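Local structure of binary enterotoxin of Clostridium perfringens component a (Clostridium perfringens, 5WTZ) at residues S324-K329 and L414-T419; A127-I130 and N134-Q137; D101-N106 and L154-H159. The protein probably transfers ADP-ribose from NAD+ to actin, as the enzymatic component of an iota-like binary enterotoxin. All blocks are in the same frame, centred on the assembly; numbering follows the deposited sequence. Where two conformers were deposited one is given.

Interactions 2 and 3 lie in the first of two ADP-ribosyltransferase units, interaction 1 in the second, and each unit has a five-stranded mixed sheet of strand order 1-3-5-4-2. Along the chain, interaction 3 opens at 101-106 and closes at 154-159, with both segments of interaction 2 falling between; interaction 1 follows. Interactions 2 and 3, with centres about 9 Å apart, both reach the first sheet. The centre of interaction 1 is about 14 and 16 Å from theirs, across the unit boundary, where Ile-136 meets Asp-417 and Asn-106 meets helix 320-330. NAD is bound in the second unit, where interaction 1 packs a helix on the sheet; interactions 2 and 3 belong to the core of the first.

Interaction 1. Residues S324-K329 and L414-T419; sequences SKFKEK and LIIDAT
The methyl CD1 of Leu-414 rests on one face of the Phe-326 ring, 3.9 Å from the ring centroid and 27° off the normal, a CH-pi contact in which the two side chains run antiparallel alongside one another. The methyl is displaced toward one side of the ring, and its closest carbon is CD2 of Phe-326, 3.5 Å from CD1 of Leu-414. Phe-326 gets there because its CG is anti to the backbone N (chi1 -167°), which carries the ring from helix 320-330 toward strand 411-420. Two residues further along that strand, Ile-416 lies nearly perpendicular to the phenylalanine side chain and sends only its CD1 to the ring, reaching CE2 of Phe-326 at 3.8 Å in an oblique approach. Leucine and isoleucine suit these places because their long branches bridge backbones that stay 9.4 Å apart even at Phe-326 CA and Leu-414 CA. Phe-306, Trp-330, Leu-358 and Ile-398 complete the tightly filled, buried side. The opposite character appears on the outward side of the helix, where Ser-324, Lys-325, Glu-328 and Lys-329 are exposed and carry polar or charged ends; Lys-325 forms a salt bridge with Asp-314. The helix is therefore amphipathic, and covers a central strand of the second unit's sheet. The side chain of Ile-416 is about 11 Å from the bound NAD. With just carbon atoms meeting across it, the contact draws on dispersion and the exclusion of water, which probably helps set the spacing of helix and sheet without demanding one exact bond geometry.

Interaction 2. Residues A127-I130 and N134-Q137; sequences AKKI and NFIQ
The ring of Phe-135 meets the end of helix 120-130 with its edge: NZ of Lys-129 lies in the ring plane, 3.9 Å from CE1 of Phe-135, and the backbone of Ile-130 stands near the same plane on the CE2 side. Over one face comes the edge of the Phe-103 ring, an edge-to-face pair. The ammonium is thus beside the ring, where no cation-pi attraction can be claimed, and it owes its place to carbonyls: NZ of Lys-129 is hydrogen-bonded to O of Phe-103 and to O of Asp-396 in the second ADP-ribosyltransferase unit. Kinks at chi2 (58°) and chi4 (62°) bend the lysine chain so that NZ reaches forward beyond the end of the helix to these carbonyls. A long flexible amine suits this spot, since it can collect backbone oxygens at the margin of an apolar patch. Ile-130 supplies the apolar part, its CB 4.3 Å from CE2 of Phe-135, while its O faces the ring's C-H edge at 3.9 Å from the same CE2, a long approach of compatible polarity. Phe-135 is directed toward the helix from an edge strand, whose backbone bonds to Leu-188 of strand 187-198. Helix 120-130, leading through a short connection into strand 134-136, an outer strand of the mixed sheet, is here part of the ADP-ribosyltransferase fold of the first unit.

Interaction 3. Residues D101-N106 and L154-H159; sequences DKFGFN and LPILVH
Phe-103 brings one side and the end of its ring against Ile-156 and Val-158 of strand 156-162. At CB the side chain leaves the end of a 3-10 turn toward that strand. A chi1 of -73° sets CG anti to the carbonyl carbon, which aims the long axis of the ring at the strand. Along one side, CD2 of Phe-103 meets CD1 of Ile-156 at 3.8 Å, an oblique approach that is neither over the face nor at the edge. The next carbon, CE2 of Phe-103, is shared: CG2 of Ile-156 and CG2 of Val-158 each lie 4.1 Å from it. At the tip, CZ of Phe-103 ends 4.0 Å from CG2 of Val-158, and this methyl meets the CE2-CZ edge of the ring in its plane. Ile-156 and Val-158 are two apart on a strand and so face the same way; their neighbour Leu-157 points away from the loop, toward the other side of the sheet. That sheet is the five-stranded mixed one of the first ADP-ribosyltransferase unit, where strand 156-162 pairs antiparallel with 92-98, and 101-106 is the loop that follows 92-98 and folds back over the sheet. Ile-156 brings two methyls to the ring, CD1 and CG2, and Val-158 one, CG2; beta-branched residues also suit a strand. Leu-188 of strand 187-198 touches both Phe-103 and Val-158, and Phe-126 of helix 120-130 touches Ile-156. The turn behind the ring is closed by a backbone bond from N of Gly-104 to O of Asp-101, 3.0 Å long, and Gly-104 then takes a positive phi of 63°, a conformation that favours glycine.

Interaction 1. Residues S324-K329 and L414-T419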
ATOM      1  N   SER A 324     -13.417 -10.117  -9.560  1.00 30.91           N
ATOM      2  CA  SER A 324     -12.695 -10.441 -10.796  1.00 26.85           C
ATOM      3  C   SER A 324     -13.025  -9.476 -11.933  1.00 26.46           C
ATOM      4  O   SER A 324     -12.129  -9.016 -12.651  1.00 23.31           O
ATOM      5  CB  SER A 324     -13.009 -11.868 -11.238  1.00 32.63           C
ATOM      6  OG  SER A 324     -12.584 -12.791 -10.255  1.00 44.01           O
ATOM      7  N   LYS A 325     -14.313  -9.174 -12.090  1.00 26.92           N
ATOM      8  CA  LYS A 325     -14.768  -8.215 -13.098  1.00 29.55           C
ATOM      9  C   LYS A 325     -14.118  -6.857 -12.878  1.00 19.27           C
ATOM     10  O   LYS A 325     -13.672  -6.211 -13.827  1.00 23.27           O
ATOM     11  CB  LYS A 325     -16.292  -8.061 -13.068  1.00 31.10           C
ATOM     12  CG  LYS A 325     -17.060  -9.195 -13.713  1.00 38.57           C
ATOM     13  CD  LYS A 325     -18.574  -8.946 -13.693  1.00 45.99           C
ATOM     14  CE  LYS A 325     -19.021  -8.046 -14.837  1.00 49.53           C
ATOM     15  NZ  LYS A 325     -20.509  -7.898 -14.890  1.00 55.03           N
ATOM     16  N   PHE A 326     -14.054  -6.433 -11.619  1.00 19.67           N
ATOM     17  CA  PHE A 326     -13.529  -5.125 -11.278  1.00 22.60           C
ATOM     18  C   PHE A 326     -12.040  -5.063 -11.585  1.00 26.07           C
ATOM     19  O   PHE A 326     -11.533  -4.057 -12.101  1.00 23.62           O
ATOM     20  CB  PHE A 326     -13.791  -4.820  -9.802  1.00 22.35           C
ATOM     21  CG  PHE A 326     -13.571  -3.392  -9.426  1.00 21.43           C
ATOM     22  CD1 PHE A 326     -14.598  -2.465  -9.549  1.00 21.41           C
ATOM     23  CD2 PHE A 326     -12.345  -2.969  -8.934  1.00 21.15           C
ATOM     24  CE1 PHE A 326     -14.404  -1.139  -9.203  1.00 16.64           C
ATOM     25  CE2 PHE A 326     -12.141  -1.638  -8.585  1.00 19.65           C
ATOM     26  CZ  PHE A 326     -13.174  -0.724  -8.709  1.00 15.38           C
ATOM     27  N   LYS A 327     -11.341  -6.149 -11.269  1.00 23.38           N
ATOM     28  CA  LYS A 327      -9.908  -6.222 -11.518  1.00 19.55           C
ATOM     29  C   LYS A 327      -9.638  -6.193 -13.011  1.00 22.24           C
ATOM     30  O   LYS A 327      -8.735  -5.484 -13.468  1.00 24.52           O
ATOM     31  CB  LYS A 327      -9.300  -7.472 -10.878  1.00 22.99           C
ATOM     32  CG  LYS A 327      -9.276  -7.426  -9.355  1.00 20.77           C
ATOM     33  CD  LYS A 327      -8.545  -8.633  -8.796  1.00 29.18           C
ATOM     34  CE  LYS A 327      -8.343  -8.513  -7.297  1.00 33.42           C
ATOM     35  NZ  LYS A 327      -7.228  -9.386  -6.851  1.00 37.46           N
ATOM     36  N   GLU A 328     -10.431  -6.944 -13.773  1.00 18.91           N
ATOM     37  CA  GLU A 328     -10.273  -6.999 -15.218  1.00 24.44           C
ATOM     38  C   GLU A 328     -10.536  -5.631 -15.860  1.00 19.27           C
ATOM     39  O   GLU A 328      -9.849  -5.226 -16.800  1.00 25.75           O
ATOM     40  CB  GLU A 328     -11.207  -8.052 -15.812  1.00 26.49           C
ATOM     41  CG  GLU A 328     -10.567  -9.420 -15.991  1.00 44.88           C
ATOM     42  CD  GLU A 328      -9.599  -9.462 -17.164  1.00 54.72           C
ATOM     43  OE1 GLU A 328      -9.824  -8.734 -18.160  1.00 53.27           O
ATOM     44  OE2 GLU A 328      -8.616 -10.227 -17.086  1.00 63.99           O
ATOM     45  N   LYS A 329     -11.519  -4.914 -15.334  1.00 23.95           N
ATOM     46  CA  LYS A 329     -11.895  -3.626 -15.901  1.00 27.61           C
ATOM     47  C   LYS A 329     -10.859  -2.539 -15.611  1.00 25.70           C
ATOM     48  O   LYS A 329     -10.576  -1.713 -16.480  1.00 20.45           O
ATOM     49  CB  LYS A 329     -13.271  -3.206 -15.372  1.00 29.15           C
ATOM     50  CG  LYS A 329     -13.863  -1.952 -16.004  1.00 28.40           C
ATOM     51  CD  LYS A 329     -15.324  -1.822 -15.604  1.00 30.78           C
ATOM     52  CE  LYS A 329     -15.916  -0.484 -16.012  1.00 39.08           C
ATOM     53  NZ  LYS A 329     -15.855  -0.247 -17.483  1.00 46.83           N
ATOM     54  N   LEU A 414     -12.508  -3.231  -1.396  1.00 17.02           N
ATOM     55  CA  LEU A 414     -11.339  -3.251  -2.279  1.00 15.05           C
ATOM     56  C   LEU A 414     -10.352  -2.142  -1.958  1.00 13.17           C
ATOM     57  O   LEU A 414     -10.674  -0.955  -2.021  1.00 18.28           O
ATOM     58  CB  LEU A 414     -11.763  -3.144  -3.745  1.00 20.78           C
ATOM     59  CG  LEU A 414     -12.720  -4.240  -4.223  1.00 22.24           C
ATOM     60  CD1 LEU A 414     -13.118  -4.022  -5.669  1.00 20.21           C
ATOM     61  CD2 LEU A 414     -12.105  -5.637  -4.039  1.00 19.87           C
ATOM     62  N   ILE A 415      -9.143  -2.554  -1.618  1.00 16.95           N
ATOM     63  CA  ILE A 415      -8.036  -1.636  -1.456  1.00 14.28           C
ATOM     64  C   ILE A 415      -7.446  -1.376  -2.839  1.00 20.35           C
ATOM     65  O   ILE A 415      -6.929  -2.293  -3.482  1.00 20.39           O
ATOM     66  CB  ILE A 415      -6.987  -2.222  -0.490  1.00 14.47           C
ATOM     67  CG1 ILE A 415      -7.657  -2.590   0.835  1.00 15.96           C
ATOM     68  CG2 ILE A 415      -5.838  -1.225  -0.267  1.00 17.75           C
ATOM     69  CD1 ILE A 415      -6.859  -3.523   1.706  1.00 19.57           C
ATOM     70  N   ILE A 416      -7.550  -0.140  -3.304  1.00 15.00           N
ATOM     71  CA  ILE A 416      -7.160   0.188  -4.676  1.00 16.17           C
ATOM     72  C   ILE A 416      -5.870   0.991  -4.637  1.00 18.62           C
ATOM     73  O   ILE A 416      -5.878   2.208  -4.431  1.00 17.22           O
ATOM     74  CB  ILE A 416      -8.279   0.958  -5.408  1.00 18.58           C
ATOM     75  CG1 ILE A 416      -9.586   0.150  -5.344  1.00 21.45           C
ATOM     76  CG2 ILE A 416      -7.887   1.241  -6.853  1.00 14.58           C
ATOM     77  CD1 ILE A 416     -10.746   0.799  -6.024  1.00 23.63           C
ATOM     78  N   ASP A 417      -4.753   0.287  -4.788  1.00 15.59           N
ATOM     79  CA  ASP A 417      -3.450   0.946  -4.855  1.00 11.92           C
ATOM     80  C   ASP A 417      -3.318   1.668  -6.177  1.00 13.85           C
ATOM     81  O   ASP A 417      -3.490   1.068  -7.235  1.00 14.21           O
ATOM     82  CB  ASP A 417      -2.323  -0.069  -4.691  1.00 18.33           C
ATOM     83  CG  ASP A 417      -2.092  -0.435  -3.244  1.00 21.12           C
ATOM     84  OD1 ASP A 417      -1.482   0.374  -2.516  1.00 15.33           O
ATOM     85  OD2 ASP A 417      -2.532  -1.521  -2.837  1.00 20.59           O
ATOM     86  N   ALA A 418      -3.025   2.961  -6.118  1.00 16.17           N
ATOM     87  CA  ALA A 418      -2.941   3.765  -7.320  1.00 19.70           C
ATOM     88  C   ALA A 418      -1.794   4.743  -7.193  1.00 17.44           C
ATOM     89  O   ALA A 418      -1.317   5.011  -6.091  1.00 16.70           O
ATOM     90  CB  ALA A 418      -4.250   4.516  -7.566  1.00 15.07           C
ATOM     91  N   THR A 419      -1.355   5.258  -8.333  1.00 18.98           N
ATOM     92  CA  THR A 419      -0.361   6.331  -8.379  1.00 18.85           C
ATOM     93  C   THR A 419      -0.994   7.555  -9.022  1.00 17.27           C
ATOM     94  O   THR A 419      -1.615   7.435 -10.088  1.00 18.42           O
ATOM     95  CB  THR A 419       0.878   5.903  -9.171  1.00 17.96           C
ATOM     96  OG1 THR A 419       1.422   4.696  -8.598  1.00 22.36           O
ATOM     97  CG2 THR A 419       1.937   7.013  -9.192  1.00 17.15           C
TER

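Interaction 2. Residues A127-I130 and N134-Q137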
ATOM      1  N   ALA A 127       6.596  -5.992 -18.001  1.00 17.87           N
ATOM      2  CA  ALA A 127       7.631  -4.966 -17.861  1.00 17.36           C
ATOM      3  C   ALA A 127       7.032  -3.568 -17.685  1.00 20.26           C
ATOM      4  O   ALA A 127       7.482  -2.794 -16.842  1.00 17.92           O
ATOM      5  CB  ALA A 127       8.573  -4.990 -19.059  1.00 16.29           C
ATOM      6  N   LYS A 128       6.007  -3.248 -18.470  1.00 18.27           N
ATOM      7  CA  LYS A 128       5.392  -1.944 -18.371  1.00 15.98           C
ATOM      8  C   LYS A 128       4.623  -1.826 -17.054  1.00 19.97           C
ATOM      9  O   LYS A 128       4.727  -0.807 -16.349  1.00 15.59           O
ATOM     10  CB  LYS A 128       4.470  -1.693 -19.569  1.00 27.45           C
ATOM     11  CG  LYS A 128       5.211  -1.552 -20.891  1.00 41.42           C
ATOM     12  CD  LYS A 128       4.257  -1.318 -22.059  1.00 51.86           C
ATOM     13  CE  LYS A 128       5.008  -1.188 -23.387  1.00 53.77           C
ATOM     14  NZ  LYS A 128       5.916  -0.000 -23.424  1.00 54.13           N
ATOM     15  N   LYS A 129       3.877  -2.875 -16.712  1.00 17.12           N
ATOM     16  CA  LYS A 129       3.018  -2.861 -15.535  1.00 18.17           C
ATOM     17  C   LYS A 129       3.807  -2.669 -14.229  1.00 17.26           C
ATOM     18  O   LYS A 129       3.359  -1.933 -13.349  1.00 16.17           O
ATOM     19  CB  LYS A 129       2.189  -4.145 -15.462  1.00 18.68           C
ATOM     20  CG  LYS A 129       1.270  -4.223 -14.244  1.00 15.66           C
ATOM     21  CD  LYS A 129       0.295  -3.041 -14.192  1.00 15.89           C
ATOM     22  CE  LYS A 129      -0.571  -3.069 -12.913  1.00 15.48           C
ATOM     23  NZ  LYS A 129       0.206  -2.968 -11.641  1.00 15.00           N
ATOM     24  N   ILE A 130       4.982  -3.295 -14.112  1.00 16.34           N
ATOM     25  CA  ILE A 130       5.773  -3.174 -12.879  1.00 21.59           C
ATOM     26  C   ILE A 130       6.637  -1.904 -12.785  1.00 19.74           C
ATOM     27  O   ILE A 130       7.179  -1.593 -11.714  1.00 19.02           O
ATOM     28  CB  ILE A 130       6.701  -4.401 -12.681  1.00 22.24           C
ATOM     29  CG1 ILE A 130       7.779  -4.464 -13.773  1.00 17.57           C
ATOM     30  CG2 ILE A 130       5.872  -5.703 -12.593  1.00 17.31           C
ATOM     31  CD1 ILE A 130       8.847  -5.556 -13.525  1.00 18.34           C
ATOM     32  N   ASN A 134       5.513   1.748  -6.835  1.00 14.65           N
ATOM     33  CA  ASN A 134       5.935   1.190  -5.560  1.00 12.22           C
ATOM     34  C   ASN A 134       4.827   0.284  -5.054  1.00 20.11           C
ATOM     35  O   ASN A 134       3.701   0.755  -4.832  1.00 16.93           O
ATOM     36  CB  ASN A 134       6.239   2.288  -4.540  1.00 18.10           C
ATOM     37  CG  ASN A 134       7.464   3.125  -4.910  1.00 23.09           C
ATOM     38  OD1 ASN A 134       8.360   2.673  -5.620  1.00 21.32           O
ATOM     39  ND2 ASN A 134       7.506   4.346  -4.405  1.00 24.92           N
ATOM     40  N   PHE A 135       5.128  -1.013  -4.912  1.00 17.09           N
ATOM     41  CA  PHE A 135       4.124  -2.004  -4.519  1.00 21.57           C
ATOM     42  C   PHE A 135       4.109  -2.197  -3.007  1.00 20.35           C
ATOM     43  O   PHE A 135       5.001  -2.821  -2.425  1.00 19.05           O
ATOM     44  CB  PHE A 135       4.364  -3.352  -5.220  1.00 15.93           C
ATOM     45  CG  PHE A 135       4.040  -3.330  -6.698  1.00 14.53           C
ATOM     46  CD1 PHE A 135       2.724  -3.413  -7.138  1.00 14.31           C
ATOM     47  CD2 PHE A 135       5.052  -3.186  -7.642  1.00 16.63           C
ATOM     48  CE1 PHE A 135       2.420  -3.374  -8.508  1.00 14.29           C
ATOM     49  CE2 PHE A 135       4.760  -3.148  -9.012  1.00 13.50           C
ATOM     50  CZ  PHE A 135       3.447  -3.249  -9.438  1.00 13.51           C
ATOM     51  N   ILE A 136       3.087  -1.645  -2.373  1.00 19.86           N
ATOM     52  CA  ILE A 136       2.970  -1.708  -0.927  1.00 19.74           C
ATOM     53  C   ILE A 136       2.787  -3.151  -0.465  1.00 19.02           C
ATOM     54  O   ILE A 136       1.945  -3.887  -0.980  1.00 22.61           O
ATOM     55  CB  ILE A 136       1.798  -0.791  -0.428  1.00 17.48           C
ATOM     56  CG1 ILE A 136       2.167   0.681  -0.663  1.00 19.60           C
ATOM     57  CG2 ILE A 136       1.500  -1.045   1.045  1.00 13.99           C
ATOM     58  CD1 ILE A 136       1.023   1.659  -0.409  1.00 12.16           C
ATOM     59  N   GLN A 137       3.578  -3.556   0.523  0.55 15.80           N
ATOM     60  CA  GLN A 137       3.496  -4.911   1.058  0.55 20.16           C
ATOM     61  C   GLN A 137       2.824  -4.937   2.431  0.55 21.51           C
ATOM     62  O   GLN A 137       3.424  -4.532   3.432  0.55 21.09           O
ATOM     63  CB  GLN A 137       4.897  -5.519   1.142  0.55 17.99           C
ATOM     64  CG  GLN A 137       5.667  -5.425  -0.171  0.55 17.28           C
ATOM     65  CD  GLN A 137       5.052  -6.268  -1.269  0.55 19.83           C
ATOM     66  OE1 GLN A 137       4.772  -7.457  -1.072  0.55 25.21           O
ATOM     67  NE2 GLN A 137       4.865  -5.676  -2.438  0.55 11.63           N
TER

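Interaction 3. Residues D101-N106 and L154-H159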
ATOM      1  N   ASP A 101      -0.971 -11.419  -9.243  1.00 25.43           N
ATOM      2  CA  ASP A 101      -1.872 -10.390  -8.699  1.00 29.06           C
ATOM      3  C   ASP A 101      -1.204  -9.506  -7.635  1.00 27.98           C
ATOM      4  O   ASP A 101      -1.665  -8.398  -7.384  1.00 22.07           O
ATOM      5  CB  ASP A 101      -3.173 -11.003  -8.155  1.00 42.21           C
ATOM      6  CG  ASP A 101      -2.948 -12.055  -7.094  1.00 53.47           C
ATOM      7  OD1 ASP A 101      -2.123 -11.844  -6.180  1.00 57.45           O
ATOM      8  OD2 ASP A 101      -3.624 -13.100  -7.173  1.00 59.15           O
ATOM      9  N   LYS A 102      -0.096  -9.948  -7.043  1.00 20.93           N
ATOM     10  CA  LYS A 102       0.677  -9.044  -6.197  1.00 22.12           C
ATOM     11  C   LYS A 102       1.410  -7.978  -7.013  1.00 24.70           C
ATOM     12  O   LYS A 102       2.035  -7.076  -6.454  1.00 25.99           O
ATOM     13  CB  LYS A 102       1.677  -9.810  -5.333  1.00 24.09           C
ATOM     14  CG  LYS A 102       1.142 -10.173  -3.947  1.00 34.12           C
ATOM     15  CD  LYS A 102       0.909  -8.930  -3.088  1.00 38.28           C
ATOM     16  CE  LYS A 102       2.227  -8.273  -2.684  1.00 41.98           C
ATOM     17  NZ  LYS A 102       2.055  -7.058  -1.825  1.00 46.11           N
ATOM     18  N   PHE A 103       1.353  -8.077  -8.339  1.00 19.91           N
ATOM     19  CA  PHE A 103       1.888  -7.007  -9.162  1.00 18.21           C
ATOM     20  C   PHE A 103       0.753  -6.362  -9.943  1.00 13.98           C
ATOM     21  O   PHE A 103       0.983  -5.546 -10.827  1.00 15.01           O
ATOM     22  CB  PHE A 103       2.996  -7.536 -10.080  1.00 14.34           C
ATOM     23  CG  PHE A 103       4.271  -7.850  -9.345  1.00 23.60           C
ATOM     24  CD1 PHE A 103       5.170  -6.833  -9.048  1.00 25.60           C
ATOM     25  CD2 PHE A 103       4.561  -9.154  -8.940  1.00 20.37           C
ATOM     26  CE1 PHE A 103       6.346  -7.112  -8.357  1.00 26.63           C
ATOM     27  CE2 PHE A 103       5.725  -9.433  -8.244  1.00 20.11           C
ATOM     28  CZ  PHE A 103       6.618  -8.419  -7.959  1.00 22.22           C
ATOM     29  N   GLY A 104      -0.475  -6.741  -9.593  1.00 19.56           N
ATOM     30  CA  GLY A 104      -1.655  -6.228 -10.255  1.00 16.68           C
ATOM     31  C   GLY A 104      -1.694  -6.604 -11.721  1.00 20.80           C
ATOM     32  O   GLY A 104      -2.217  -5.864 -12.550  1.00 19.60           O
ATOM     33  N   PHE A 105      -1.141  -7.769 -12.036  1.00 20.84           N
ATOM     34  CA  PHE A 105      -1.016  -8.216 -13.415  1.00 22.77           C
ATOM     35  C   PHE A 105      -1.956  -9.400 -13.620  1.00 29.08           C
ATOM     36  O   PHE A 105      -1.867 -10.391 -12.894  1.00 26.32           O
ATOM     37  CB  PHE A 105       0.432  -8.604 -13.719  1.00 24.55           C
ATOM     38  CG  PHE A 105       0.741  -8.752 -15.184  1.00 21.35           C
ATOM     39  CD1 PHE A 105       0.705  -7.650 -16.033  1.00 19.62           C
ATOM     40  CD2 PHE A 105       1.114  -9.990 -15.710  1.00 27.31           C
ATOM     41  CE1 PHE A 105       1.007  -7.792 -17.396  1.00 22.28           C
ATOM     42  CE2 PHE A 105       1.421 -10.126 -17.051  1.00 24.71           C
ATOM     43  CZ  PHE A 105       1.365  -9.027 -17.895  1.00 18.22           C
ATOM     44  N   ASN A 106      -2.863  -9.305 -14.590  1.00 29.30           N
ATOM     45  CA  ASN A 106      -3.857 -10.367 -14.774  1.00 35.08           C
ATOM     46  C   ASN A 106      -3.605 -11.264 -15.992  1.00 36.32           C
ATOM     47  O   ASN A 106      -4.290 -12.270 -16.169  1.00 41.38           O
ATOM     48  CB  ASN A 106      -5.278  -9.772 -14.851  1.00 40.01           C
ATOM     49  CG  ASN A 106      -5.338  -8.451 -15.613  1.00 54.82           C
ATOM     50  OD1 ASN A 106      -4.587  -8.232 -16.565  1.00 63.96           O
ATOM     51  ND2 ASN A 106      -6.254  -7.568 -15.201  1.00 46.29           N
ATOM     52  N   LEU A 154       3.569 -20.756  -9.199  1.00 30.29           N
ATOM     53  CA  LEU A 154       3.559 -19.306  -9.425  1.00 30.53           C
ATOM     54  C   LEU A 154       4.514 -18.930 -10.575  1.00 31.33           C
ATOM     55  O   LEU A 154       5.486 -19.641 -10.825  1.00 28.78           O
ATOM     56  CB  LEU A 154       3.952 -18.558  -8.142  1.00 26.06           C
ATOM     57  CG  LEU A 154       3.134 -18.852  -6.882  1.00 27.94           C
ATOM     58  CD1 LEU A 154       3.681 -18.043  -5.714  1.00 27.82           C
ATOM     59  CD2 LEU A 154       1.665 -18.525  -7.110  1.00 28.06           C
ATOM     60  N   PRO A 155       4.236 -17.814 -11.276  1.00 27.30           N
ATOM     61  CA  PRO A 155       4.989 -17.395 -12.471  1.00 24.30           C
ATOM     62  C   PRO A 155       6.244 -16.564 -12.219  1.00 23.38           C
ATOM     63  O   PRO A 155       7.093 -16.463 -13.109  1.00 26.88           O
ATOM     64  CB  PRO A 155       3.973 -16.543 -13.228  1.00 24.35           C
ATOM     65  CG  PRO A 155       3.169 -15.908 -12.126  1.00 26.64           C
ATOM     66  CD  PRO A 155       3.001 -17.020 -11.113  1.00 21.65           C
ATOM     67  N   ILE A 156       6.370 -15.992 -11.029  1.00 18.41           N
ATOM     68  CA  ILE A 156       7.366 -14.968 -10.771  1.00 17.95           C
ATOM     69  C   ILE A 156       8.297 -15.354  -9.643  1.00 18.49           C
ATOM     70  O   ILE A 156       7.878 -15.965  -8.664  1.00 24.51           O
ATOM     71  CB  ILE A 156       6.667 -13.610 -10.426  1.00 16.53           C
ATOM     72  CG1 ILE A 156       5.799 -13.145 -11.601  1.00 20.85           C
ATOM     73  CG2 ILE A 156       7.682 -12.536 -10.004  1.00 16.13           C
ATOM     74  CD1 ILE A 156       4.631 -12.198 -11.173  1.00 19.54           C
ATOM     75  N   LEU A 157       9.572 -15.031  -9.803  1.00 20.00           N
ATOM     76  CA  LEU A 157      10.543 -15.150  -8.728  1.00 23.01           C
ATOM     77  C   LEU A 157      11.008 -13.748  -8.368  1.00 20.70           C
ATOM     78  O   LEU A 157      11.537 -13.006  -9.228  1.00 21.29           O
ATOM     79  CB  LEU A 157      11.737 -16.019  -9.132  1.00 24.84           C
ATOM     80  CG  LEU A 157      12.925 -15.979  -8.155  1.00 25.07           C
ATOM     81  CD1 LEU A 157      12.560 -16.631  -6.817  1.00 31.45           C
ATOM     82  CD2 LEU A 157      14.172 -16.637  -8.748  1.00 26.29           C
ATOM     83  N   VAL A 158      10.812 -13.368  -7.109  1.00 18.14           N
ATOM     84  CA  VAL A 158      11.259 -12.061  -6.635  1.00 17.98           C
ATOM     85  C   VAL A 158      12.618 -12.199  -5.954  1.00 20.22           C
ATOM     86  O   VAL A 158      12.798 -13.005  -5.050  1.00 19.61           O
ATOM     87  CB  VAL A 158      10.251 -11.402  -5.662  1.00 22.53           C
ATOM     88  CG1 VAL A 158      10.753 -10.032  -5.213  1.00 21.03           C
ATOM     89  CG2 VAL A 158       8.874 -11.250  -6.325  1.00 18.72           C
ATOM     90  N   HIS A 159      13.556 -11.382  -6.411  1.00 21.91           N
ATOM     91  CA  HIS A 159      14.908 -11.313  -5.893  1.00 19.64           C
ATOM     92  C   HIS A 159      15.059  -9.934  -5.244  1.00 25.87           C
ATOM     93  O   HIS A 159      15.371  -8.957  -5.915  1.00 24.06           O
ATOM     94  CB  HIS A 159      15.899 -11.542  -7.037  1.00 21.14           C
ATOM     95  CG  HIS A 159      17.339 -11.467  -6.642  1.00 22.65           C
ATOM     96  ND1 HIS A 159      18.277 -10.810  -7.404  1.00 28.28           N
ATOM     97  CD2 HIS A 159      18.010 -12.009  -5.599  1.00 24.10           C
ATOM     98  CE1 HIS A 159      19.465 -10.924  -6.834  1.00 27.11           C
ATOM     99  NE2 HIS A 159      19.331 -11.651  -5.739  1.00 27.37           N
TER